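Local coordinates for protein UDP-galactopyranose mutase (Deinococcus radiodurans, PDB 3HDQ) that probably interconverts UDP-galactopyranose and UDP-galactofuranose, using a bound FAD cofactor, at residues H80-H85 with L277-E282; Y303-E308 with V323-R328. All coordinates share one frame; numbering follows the deposited sequence. Where two conformers were deposited one is given.

Interaction 1: H80-H85 with L277-E282. With FAD (flavin-adenine dinucleotide), chain L.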
loop_
_atom_site.group_PDB
_atom_site.type_symbol
_atom_site.label_atom_id
_atom_site.label_comp_id
_atom_site.label_asym_id
_atom_site.label_seq_id
_atom_site.Cartn_x
_atom_site.Cartn_y
_atom_site.Cartn_z
ATOM N N HIS A 80 -5.137 -10.671 -5.326
ATOM C CA HIS A 80 -5.265 -9.746 -6.456
ATOM C C HIS A 80 -6.707 -9.261 -6.541
ATOM O O HIS A 80 -7.596 -10.006 -6.963
ATOM C CB HIS A 80 -4.874 -10.423 -7.771
ATOM C CG HIS A 80 -3.550 -11.120 -7.725
ATOM N ND1 HIS A 80 -3.076 -11.887 -8.768
ATOM C CD2 HIS A 80 -2.605 -11.177 -6.754
ATOM C CE1 HIS A 80 -1.892 -12.380 -8.447
ATOM N NE2 HIS A 80 -1.583 -11.964 -7.230
ATOM N N PRO A 81 -6.952 -8.014 -6.133
ATOM C CA PRO A 81 -8.336 -7.518 -6.126
ATOM C C PRO A 81 -9.041 -7.635 -7.482
ATOM O O PRO A 81 -10.263 -7.774 -7.484
ATOM C CB PRO A 81 -8.192 -6.043 -5.719
ATOM C CG PRO A 81 -6.877 -5.987 -4.973
ATOM C CD PRO A 81 -5.988 -7.016 -5.642
ATOM N N TYR A 82 -8.306 -7.595 -8.594
ATOM C CA TYR A 82 -8.947 -7.610 -9.922
ATOM C C TYR A 82 -8.773 -8.917 -10.691
ATOM O O TYR A 82 -8.667 -8.914 -11.927
ATOM C CB TYR A 82 -8.451 -6.449 -10.793
ATOM C CG TYR A 82 -8.508 -5.117 -10.096
ATOM C CD1 TYR A 82 -7.374 -4.577 -9.493
ATOM C CD2 TYR A 82 -9.693 -4.395 -10.029
ATOM C CE1 TYR A 82 -7.420 -3.362 -8.832
ATOM C CE2 TYR A 82 -9.751 -3.163 -9.376
ATOM C CZ TYR A 82 -8.609 -2.658 -8.771
ATOM O OH TYR A 82 -8.652 -1.444 -8.117
ATOM N N GLY A 83 -8.743 -10.032 -9.966
ATOM C CA GLY A 83 -8.615 -11.331 -10.599
ATOM C C GLY A 83 -7.177 -11.803 -10.663
ATOM O O GLY A 83 -6.250 -11.006 -10.562
ATOM N N PRO A 84 -6.984 -13.106 -10.855
ATOM C CA PRO A 84 -5.647 -13.703 -10.805
ATOM C C PRO A 84 -4.750 -13.145 -11.906
ATOM O O PRO A 84 -5.139 -13.156 -13.075
ATOM C CB PRO A 84 -5.924 -15.180 -11.074
ATOM C CG PRO A 84 -7.186 -15.183 -11.894
ATOM C CD PRO A 84 -7.999 -14.032 -11.392
ATOM N N HIS A 85 -3.573 -12.654 -11.537
ATOM C CA HIS A 85 -2.568 -12.248 -12.521
ATOM C C HIS A 85 -1.307 -13.116 -12.453
ATOM O O HIS A 85 -0.532 -13.027 -11.500
ATOM C CB HIS A 85 -2.227 -10.772 -12.345
ATOM C CG HIS A 85 -3.307 -9.859 -12.832
ATOM N ND1 HIS A 85 -4.594 -9.904 -12.339
ATOM C CD2 HIS A 85 -3.302 -8.899 -13.786
ATOM C CE1 HIS A 85 -5.334 -9.010 -12.967
ATOM N NE2 HIS A 85 -4.573 -8.385 -13.846
ATOM N N LEU A 277 -15.974 -7.023 -15.293
ATOM C CA LEU A 277 -16.068 -8.149 -14.366
ATOM C C LEU A 277 -16.532 -7.690 -13.003
ATOM O O LEU A 277 -16.268 -6.564 -12.595
ATOM C CB LEU A 277 -14.707 -8.827 -14.186
ATOM C CG LEU A 277 -14.167 -9.515 -15.429
ATOM C CD1 LEU A 277 -12.714 -9.905 -15.249
ATOM C CD2 LEU A 277 -15.041 -10.717 -15.768
ATOM N N GLU A 278 -17.213 -8.580 -12.290
ATOM C CA GLU A 278 -17.462 -8.374 -10.875
ATOM C C GLU A 278 -16.756 -9.476 -10.099
ATOM O O GLU A 278 -16.873 -10.649 -10.434
ATOM C CB GLU A 278 -18.951 -8.373 -10.569
ATOM C CG GLU A 278 -19.252 -8.307 -9.081
ATOM C CD GLU A 278 -20.689 -8.657 -8.759
ATOM O OE1 GLU A 278 -21.533 -8.613 -9.678
ATOM O OE2 GLU A 278 -20.974 -8.980 -7.589
ATOM N N PHE A 279 -16.014 -9.090 -9.069
ATOM C CA PHE A 279 -15.218 -10.039 -8.310
ATOM C C PHE A 279 -15.826 -10.274 -6.947
ATOM O O PHE A 279 -16.117 -9.327 -6.229
ATOM C CB PHE A 279 -13.789 -9.515 -8.129
ATOM C CG PHE A 279 -13.120 -9.111 -9.413
ATOM C CD1 PHE A 279 -13.120 -7.787 -9.820
ATOM C CD2 PHE A 279 -12.501 -10.054 -10.211
ATOM C CE1 PHE A 279 -12.502 -7.402 -10.997
ATOM C CE2 PHE A 279 -11.880 -9.688 -11.396
ATOM C CZ PHE A 279 -11.877 -8.357 -11.793
ATOM N N ARG A 280 -16.027 -11.537 -6.590
ATOM C CA ARG A 280 -16.459 -11.849 -5.246
ATOM C C ARG A 280 -15.368 -12.603 -4.491
ATOM O O ARG A 280 -15.030 -13.750 -4.798
ATOM C CB ARG A 280 -17.804 -12.580 -5.243
ATOM C CG ARG A 280 -18.958 -11.621 -5.472
ATOM C CD ARG A 280 -20.279 -12.326 -5.666
ATOM N NE ARG A 280 -21.148 -11.548 -6.545
ATOM C CZ ARG A 280 -22.379 -11.903 -6.890
ATOM N NH1 ARG A 280 -22.907 -13.028 -6.421
ATOM N NH2 ARG A 280 -23.085 -11.128 -7.701
ATOM N N HIS A 281 -14.802 -11.916 -3.505
ATOM C CA HIS A 281 -13.712 -12.441 -2.687
ATOM C C HIS A 281 -14.221 -13.170 -1.446
ATOM O O HIS A 281 -15.170 -12.725 -0.800
ATOM C CB HIS A 281 -12.780 -11.296 -2.272
ATOM C CG HIS A 281 -12.024 -10.697 -3.416
ATOM N ND1 HIS A 281 -10.797 -11.173 -3.831
ATOM C CD2 HIS A 281 -12.328 -9.663 -4.242
ATOM C CE1 HIS A 281 -10.377 -10.457 -4.862
ATOM N NE2 HIS A 281 -11.288 -9.534 -5.131
ATOM N N GLU A 282 -13.591 -14.289 -1.113
ATOM C CA GLU A 282 -13.959 -15.045 0.085
ATOM C C GLU A 282 -12.718 -15.548 0.804
ATOM O O GLU A 282 -11.703 -15.845 0.180
ATOM C CB GLU A 282 -14.867 -16.236 -0.262
ATOM C CG GLU A 282 -16.263 -15.848 -0.765
ATOM C CD GLU A 282 -17.095 -17.051 -1.222
ATOM O OE1 GLU A 282 -16.800 -18.183 -0.768
ATOM O OE2 GLU A 282 -18.042 -16.859 -2.031
HETATM P PA FAD L . -4.422 -1.110 -16.806
HETATM O O1A FAD L . -3.998 -1.984 -15.779
HETATM O O2A FAD L . -5.799 -1.282 -17.024
HETATM O O5B FAD L . -4.132 0.324 -16.302
HETATM C C5B FAD L . -4.614 1.476 -16.884
HETATM C C4B FAD L . -4.853 2.456 -15.782
HETATM O O4B FAD L . -5.327 3.646 -16.300
HETATM C C3B FAD L . -5.940 1.932 -14.877
HETATM O O3B FAD L . -5.495 1.683 -13.586
HETATM C C2B FAD L . -6.967 3.014 -14.868
HETATM O O2B FAD L . -7.417 3.212 -13.583
HETATM C C1B FAD L . -6.217 4.197 -15.405
HETATM N N9A FAD L . -7.119 5.182 -15.994
HETATM C C8A FAD L . -8.031 5.013 -16.958
HETATM N N7A FAD L . -8.645 6.144 -17.195
HETATM C C5A FAD L . -8.143 7.066 -16.388
HETATM C C6A FAD L . -8.401 8.404 -16.194
HETATM N N6A FAD L . -9.180 9.048 -16.994
HETATM N N1A FAD L . -7.713 9.106 -15.271
HETATM C C2A FAD L . -6.777 8.491 -14.519
HETATM N N3A FAD L . -6.525 7.180 -14.709
HETATM C C4A FAD L . -7.196 6.470 -15.613
HETATM N N1 FAD L . -2.110 -10.780 -17.859
HETATM C C2 FAD L . -1.165 -11.722 -17.774
HETATM O O2 FAD L . -0.114 -11.601 -18.328
HETATM N N3 FAD L . -1.420 -12.810 -17.040
HETATM C C4 FAD L . -2.605 -12.947 -16.399
HETATM O O4 FAD L . -2.845 -13.905 -15.745
HETATM C C4X FAD L . -3.546 -11.991 -16.512
HETATM N N5 FAD L . -4.728 -12.148 -15.882
HETATM C C5X FAD L . -5.669 -11.189 -15.992
HETATM C C6 FAD L . -6.865 -11.352 -15.336
HETATM C C7 FAD L . -7.826 -10.386 -15.437
HETATM C C7M FAD L . -9.117 -10.548 -14.746
HETATM C C8 FAD L . -7.594 -9.260 -16.172
HETATM C C8M FAD L . -8.673 -8.247 -16.257
HETATM C C9 FAD L . -6.388 -9.095 -16.823
HETATM C C9A FAD L . -5.417 -10.062 -16.744
HETATM N N10 FAD L . -4.215 -9.914 -17.373
HETATM C C10 FAD L . -3.294 -10.893 -17.251
HETATM C "C1'" FAD L . -3.945 -8.776 -18.287
HETATM C "C2'" FAD L . -3.357 -7.570 -17.591
HETATM O "O2'" FAD L . -4.310 -7.150 -16.681
HETATM C "C3'" FAD L . -3.062 -6.412 -18.538
HETATM O "O3'" FAD L . -2.106 -6.664 -19.469
HETATM C "C4'" FAD L . -2.366 -5.316 -17.818
HETATM O "O4'" FAD L . -2.816 -5.415 -16.502
HETATM C "C5'" FAD L . -2.725 -4.022 -18.487
HETATM O "O5'" FAD L . -1.862 -2.973 -18.246
HETATM P P FAD L . -2.291 -1.545 -18.673
HETATM O O1P FAD L . -1.393 -0.608 -18.123
HETATM O O2P FAD L . -2.216 -1.496 -20.083
HETATM O O3P FAD L . -3.762 -1.318 -18.206
#

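Interaction 2: Y303-E308 with V323-R328. With GDU (galactose-uridine-5'-diphosphate), chain K.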
loop_
_atom_site.group_PDB
_atom_site.type_symbol
_atom_site.label_atom_id
_atom_site.label_comp_id
_atom_site.label_asym_id
_atom_site.label_seq_id
_atom_site.Cartn_x
_atom_site.Cartn_y
_atom_site.Cartn_z
ATOM N N TYR A 303 -20.548 -17.704 -12.468
ATOM C CA TYR A 303 -19.131 -17.328 -12.573
ATOM C C TYR A 303 -18.361 -18.171 -13.582
ATOM O O TYR A 303 -18.697 -19.322 -13.844
ATOM C CB TYR A 303 -18.422 -17.356 -11.208
ATOM C CG TYR A 303 -18.770 -18.532 -10.316
ATOM C CD1 TYR A 303 -18.090 -19.745 -10.426
ATOM C CD2 TYR A 303 -19.775 -18.424 -9.356
ATOM C CE1 TYR A 303 -18.409 -20.818 -9.603
ATOM C CE2 TYR A 303 -20.103 -19.494 -8.530
ATOM C CZ TYR A 303 -19.414 -20.684 -8.658
ATOM O OH TYR A 303 -19.734 -21.743 -7.840
ATOM N N THR A 304 -17.318 -17.578 -14.145
ATOM C CA THR A 304 -16.473 -18.262 -15.108
ATOM C C THR A 304 -15.421 -19.122 -14.419
ATOM O O THR A 304 -15.082 -20.188 -14.915
ATOM C CB THR A 304 -15.750 -17.258 -16.024
ATOM O OG1 THR A 304 -15.225 -16.188 -15.228
ATOM C CG2 THR A 304 -16.706 -16.698 -17.078
ATOM N N ARG A 305 -14.897 -18.648 -13.289
ATOM C CA ARG A 305 -13.818 -19.354 -12.605
ATOM C C ARG A 305 -13.635 -18.938 -11.141
ATOM O O ARG A 305 -14.138 -17.895 -10.710
ATOM C CB ARG A 305 -12.500 -19.190 -13.369
ATOM C CG ARG A 305 -12.119 -17.756 -13.618
ATOM C CD ARG A 305 -10.816 -17.617 -14.391
ATOM N NE ARG A 305 -10.566 -16.202 -14.641
ATOM C CZ ARG A 305 -9.814 -15.715 -15.621
ATOM N NH1 ARG A 305 -9.197 -16.526 -16.478
ATOM N NH2 ARG A 305 -9.687 -14.401 -15.744
ATOM N N VAL A 306 -12.930 -19.787 -10.395
ATOM C CA VAL A 306 -12.486 -19.503 -9.035
ATOM C C VAL A 306 -10.992 -19.674 -9.000
ATOM O O VAL A 306 -10.470 -20.659 -9.515
ATOM C CB VAL A 306 -12.975 -20.544 -8.009
ATOM C CG1 VAL A 306 -13.212 -19.883 -6.644
ATOM C CG2 VAL A 306 -14.172 -21.292 -8.505
ATOM N N SER A 307 -10.308 -18.750 -8.344
ATOM C CA SER A 307 -8.869 -18.838 -8.198
ATOM C C SER A 307 -8.489 -18.760 -6.729
ATOM O O SER A 307 -9.179 -18.108 -5.932
ATOM C CB SER A 307 -8.175 -17.742 -9.007
ATOM O OG SER A 307 -8.489 -17.882 -10.382
ATOM N N GLU A 308 -7.396 -19.437 -6.376
ATOM C CA GLU A 308 -6.934 -19.505 -4.986
ATOM C C GLU A 308 -5.510 -18.987 -4.913
ATOM O O GLU A 308 -4.575 -19.628 -5.393
ATOM C CB GLU A 308 -7.003 -20.937 -4.449
ATOM C CG GLU A 308 -6.655 -21.064 -2.977
ATOM C CD GLU A 308 -6.842 -22.481 -2.454
ATOM O OE1 GLU A 308 -6.877 -22.658 -1.216
ATOM O OE2 GLU A 308 -6.950 -23.412 -3.282
ATOM N N VAL A 323 -11.154 -15.920 -5.116
ATOM C CA VAL A 323 -12.010 -14.989 -5.832
ATOM C C VAL A 323 -12.824 -15.692 -6.924
ATOM O O VAL A 323 -12.294 -16.511 -7.684
ATOM C CB VAL A 323 -11.196 -13.838 -6.471
ATOM C CG1 VAL A 323 -10.244 -14.375 -7.540
ATOM C CG2 VAL A 323 -12.136 -12.794 -7.056
ATOM N N TYR A 324 -14.112 -15.360 -6.976
ATOM C CA TYR A 324 -15.025 -15.771 -8.046
ATOM C C TYR A 324 -15.272 -14.598 -9.000
ATOM O O TYR A 324 -15.628 -13.507 -8.561
ATOM C CB TYR A 324 -16.367 -16.199 -7.453
ATOM C CG TYR A 324 -16.296 -17.466 -6.621
ATOM C CD1 TYR A 324 -16.620 -18.697 -7.170
ATOM C CD2 TYR A 324 -15.911 -17.425 -5.284
ATOM C CE1 TYR A 324 -16.560 -19.851 -6.416
ATOM C CE2 TYR A 324 -15.848 -18.580 -4.516
ATOM C CZ TYR A 324 -16.173 -19.790 -5.091
ATOM O OH TYR A 324 -16.109 -20.946 -4.353
ATOM N N GLU A 325 -15.096 -14.827 -10.299
ATOM C CA GLU A 325 -15.322 -13.787 -11.299
ATOM C C GLU A 325 -16.657 -13.920 -12.033
ATOM O O GLU A 325 -16.945 -14.947 -12.649
ATOM C CB GLU A 325 -14.206 -13.780 -12.341
ATOM C CG GLU A 325 -12.855 -13.379 -11.838
ATOM C CD GLU A 325 -11.784 -13.658 -12.867
ATOM O OE1 GLU A 325 -10.923 -14.516 -12.591
ATOM O OE2 GLU A 325 -11.818 -13.045 -13.958
ATOM N N TYR A 326 -17.449 -12.856 -11.990
ATOM C CA TYR A 326 -18.684 -12.783 -12.763
ATOM C C TYR A 326 -18.545 -11.779 -13.917
ATOM O O TYR A 326 -18.319 -10.593 -13.689
ATOM C CB TYR A 326 -19.849 -12.371 -11.859
ATOM C CG TYR A 326 -20.082 -13.288 -10.673
ATOM C CD1 TYR A 326 -19.186 -13.326 -9.607
ATOM C CD2 TYR A 326 -21.208 -14.105 -10.611
ATOM C CE1 TYR A 326 -19.399 -14.166 -8.516
ATOM C CE2 TYR A 326 -21.432 -14.949 -9.522
ATOM C CZ TYR A 326 -20.527 -14.974 -8.477
ATOM O OH TYR A 326 -20.748 -15.808 -7.394
ATOM N N PRO A 327 -18.681 -12.254 -15.161
ATOM C CA PRO A 327 -18.664 -11.388 -16.352
ATOM C C PRO A 327 -19.756 -10.328 -16.283
ATOM O O PRO A 327 -20.891 -10.655 -15.937
ATOM C CB PRO A 327 -18.966 -12.357 -17.497
ATOM C CG PRO A 327 -18.548 -13.700 -16.979
ATOM C CD PRO A 327 -18.867 -13.671 -15.503
ATOM N N ARG A 328 -19.415 -9.081 -16.604
ATOM C CA ARG A 328 -20.383 -7.987 -16.594
ATOM C C ARG A 328 -20.333 -7.171 -17.889
ATOM O O ARG A 328 -19.263 -6.888 -18.423
ATOM C CB ARG A 328 -20.137 -7.066 -15.394
ATOM C CG ARG A 328 -20.440 -7.694 -14.048
ATOM C CD ARG A 328 -21.941 -7.885 -13.830
ATOM N NE ARG A 328 -22.232 -8.624 -12.598
ATOM C CZ ARG A 328 -22.703 -9.870 -12.554
ATOM N NH1 ARG A 328 -22.950 -10.520 -13.681
ATOM N NH2 ARG A 328 -22.934 -10.471 -11.386
HETATM N N1 GDU K . -11.759 -20.185 -23.124
HETATM C C2 GDU K . -12.619 -21.067 -22.911
HETATM N N3 GDU K . -12.791 -22.011 -22.088
HETATM C C4 GDU K . -11.803 -22.103 -21.180
HETATM C C5 GDU K . -10.687 -21.132 -21.270
HETATM C C6 GDU K . -10.717 -20.200 -22.243
HETATM O O2 GDU K . -13.696 -20.983 -23.834
HETATM O O4 GDU K . -11.838 -22.947 -20.287
HETATM C C1D GDU K . -11.851 -19.194 -24.158
HETATM C C2D GDU K . -12.728 -17.945 -23.902
HETATM O O2D GDU K . -13.233 -17.377 -25.105
HETATM C C3D GDU K . -11.727 -17.040 -23.213
HETATM C C4D GDU K . -10.539 -17.246 -24.150
HETATM O O4D GDU K . -10.581 -18.625 -24.529
HETATM O O3D GDU K . -12.194 -15.695 -23.164
HETATM C C5D GDU K . -9.204 -16.687 -23.681
HETATM O O5D GDU K . -8.913 -17.439 -22.488
HETATM P PA GDU K . -8.084 -16.823 -21.270
HETATM O O1A GDU K . -7.695 -17.944 -20.370
HETATM O O2A GDU K . -6.869 -16.199 -21.819
HETATM O O3A GDU K . -8.996 -15.838 -20.421
HETATM P PB GDU K . -8.403 -14.639 -19.575
HETATM O O1B GDU K . -9.640 -14.034 -19.024
HETATM O O2B GDU K . -7.693 -13.573 -20.323
HETATM O O3B GDU K . -7.529 -15.111 -18.313
HETATM C "C1'" GDU K . -6.568 -14.445 -17.469
HETATM C "C2'" GDU K . -5.183 -14.502 -18.146
HETATM C "C3'" GDU K . -4.980 -15.975 -18.571
HETATM C "C4'" GDU K . -4.819 -16.825 -17.275
HETATM C "C5'" GDU K . -6.030 -16.540 -16.343
HETATM C "C6'" GDU K . -5.850 -17.097 -14.903
HETATM O "O2'" GDU K . -5.082 -13.563 -19.232
HETATM O "O3'" GDU K . -3.830 -16.059 -19.443
HETATM O "O4'" GDU K . -3.572 -16.454 -16.652
HETATM O "O5'" GDU K . -6.524 -15.176 -16.219
HETATM O "O6'" GDU K . -6.530 -18.360 -14.705
HETATM O O HOH W 1 -10.913 -16.252 -10.406
#

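Interaction 1: H80-H85 with L277-E282
With CG anti to the carbonyl carbon and beside the backbone N in both Phe279 (chi1 -53°) and His281 (chi1 -68°), the two rings reach from strand 277-282 to the loop 80-85, which opens with a type I beta turn from His80 to Gly83 and leads into the FAD site. The Phe279 ring lies against turn backbone: Tyr82 CA sits 3.8 Å from the ring centroid, over the face and offset toward the rim, which meets the geometry of a CH-pi contact. Pro81 O lies over the same ring, also toward the rim, and Phe279 CZ comes 3.3 Å from Tyr82 O. The Tyr82 side chain itself leads away from the strand, its hydroxyl bonded to His63, leaving CB to touch the Phe279 rim. One hydrogen bond joins the segments: His281 NE2 donates to Pro81 O over 3.1 Å, with the acceptor in the imidazole plane but the donor tilted 33° from the carbonyl plane. At Gly83 the backbone angles would jam a CB against the preceding carbonyl O; it would also be tight against Phe279 CE2 and clash with FAD C7M. Beyond the turn, His85 is fixed at two points. Its backbone N donates to His80 ND1 at 2.9 Å, in the plane of that ring, and its own ND1 donates to Gly83 O at 2.7 Å. Held this way, the imidazole lays one face over the flavin, with FAD C5X above its centre. Leu277 adds a contact to the flavin from the strand, and at the other end of the imidazole His85 NE2 is hydrogen-bonded to FAD O2' at 3.1 Å.

Interaction 2: Y303-E308 with V323-R328
Arg305 and Glu325 meet through a side-on, two-point salt bridge: NE of Arg305 donates to OE1 of Glu325 over 2.7 Å, and Arg305 NH2 donates to Glu325 OE2 over 3.1 Å. The second bond uses the syn lone pair of OE2, whereas NE approaches OE1 from above the carboxylate plane, consistent with the 47° between the two flat groups. At its edge the guanidinium also meets the substrate, Arg305 NH1 donating to GDU O3B at 2.9 Å in a nearly straight bond (167°), while the NH2 bonds to the diphosphate are weak. Replacing Arg305 by an alanine would probably leave the Glu325 carboxylate without its cationic mate and the oxygen joining the diphosphate to the galactose without this donor. In the second shell, a water donates to Glu325 OE1 and to Val323 O and is hydrogen-bonded to Ser307 OG, which also bonds to Thr294. Antiparallel pairing of the backbones runs alongside this network: Ser307 and Val323 form a hydrogen-bonded pair, with N-to-O distances of 3.1 Å both ways, and Thr304 N donates to Glu325 O. On the other face of the sheet, Val306 CG1 sits over the centre of the Tyr324 ring, 3.4 Å from its centroid. The edge of Tyr324 meets the face of Tyr303 in a T-shaped pair, centroids 4.7 Å apart, and Tyr303 CB lies over the Tyr326 ring, making a three-tyrosine cluster. Strand 305-308 lies between strands 294-296 and 320-336 in the mixed sheet; strand 274-284 borders 320-336 on its far side, and helix 159-184 packs against Thr304, Arg305 and Pro327.

From the N terminus, the loop between strands 78-79 and 88-89 comes first, and interaction 1 brings it to strand 274-284, closing a span of 191 residues between its segments. Interaction 2 opens only afterwards and closes a connection of 14 residues between its segments, on strands 305-308 and 320-336. The two are therefore in series, neither nested nor crossed, yet their centres lie about 7 Å apart. Backbone pairing of strand 274-284 with 320-336 joins them, Glu278 N lying 2.7 Å from Tyr326 O, and Pro84 packs on Glu325 and Ser307. Together they tie the FAD-binding Rossmann-like region to the mixed sheet beside the substrate.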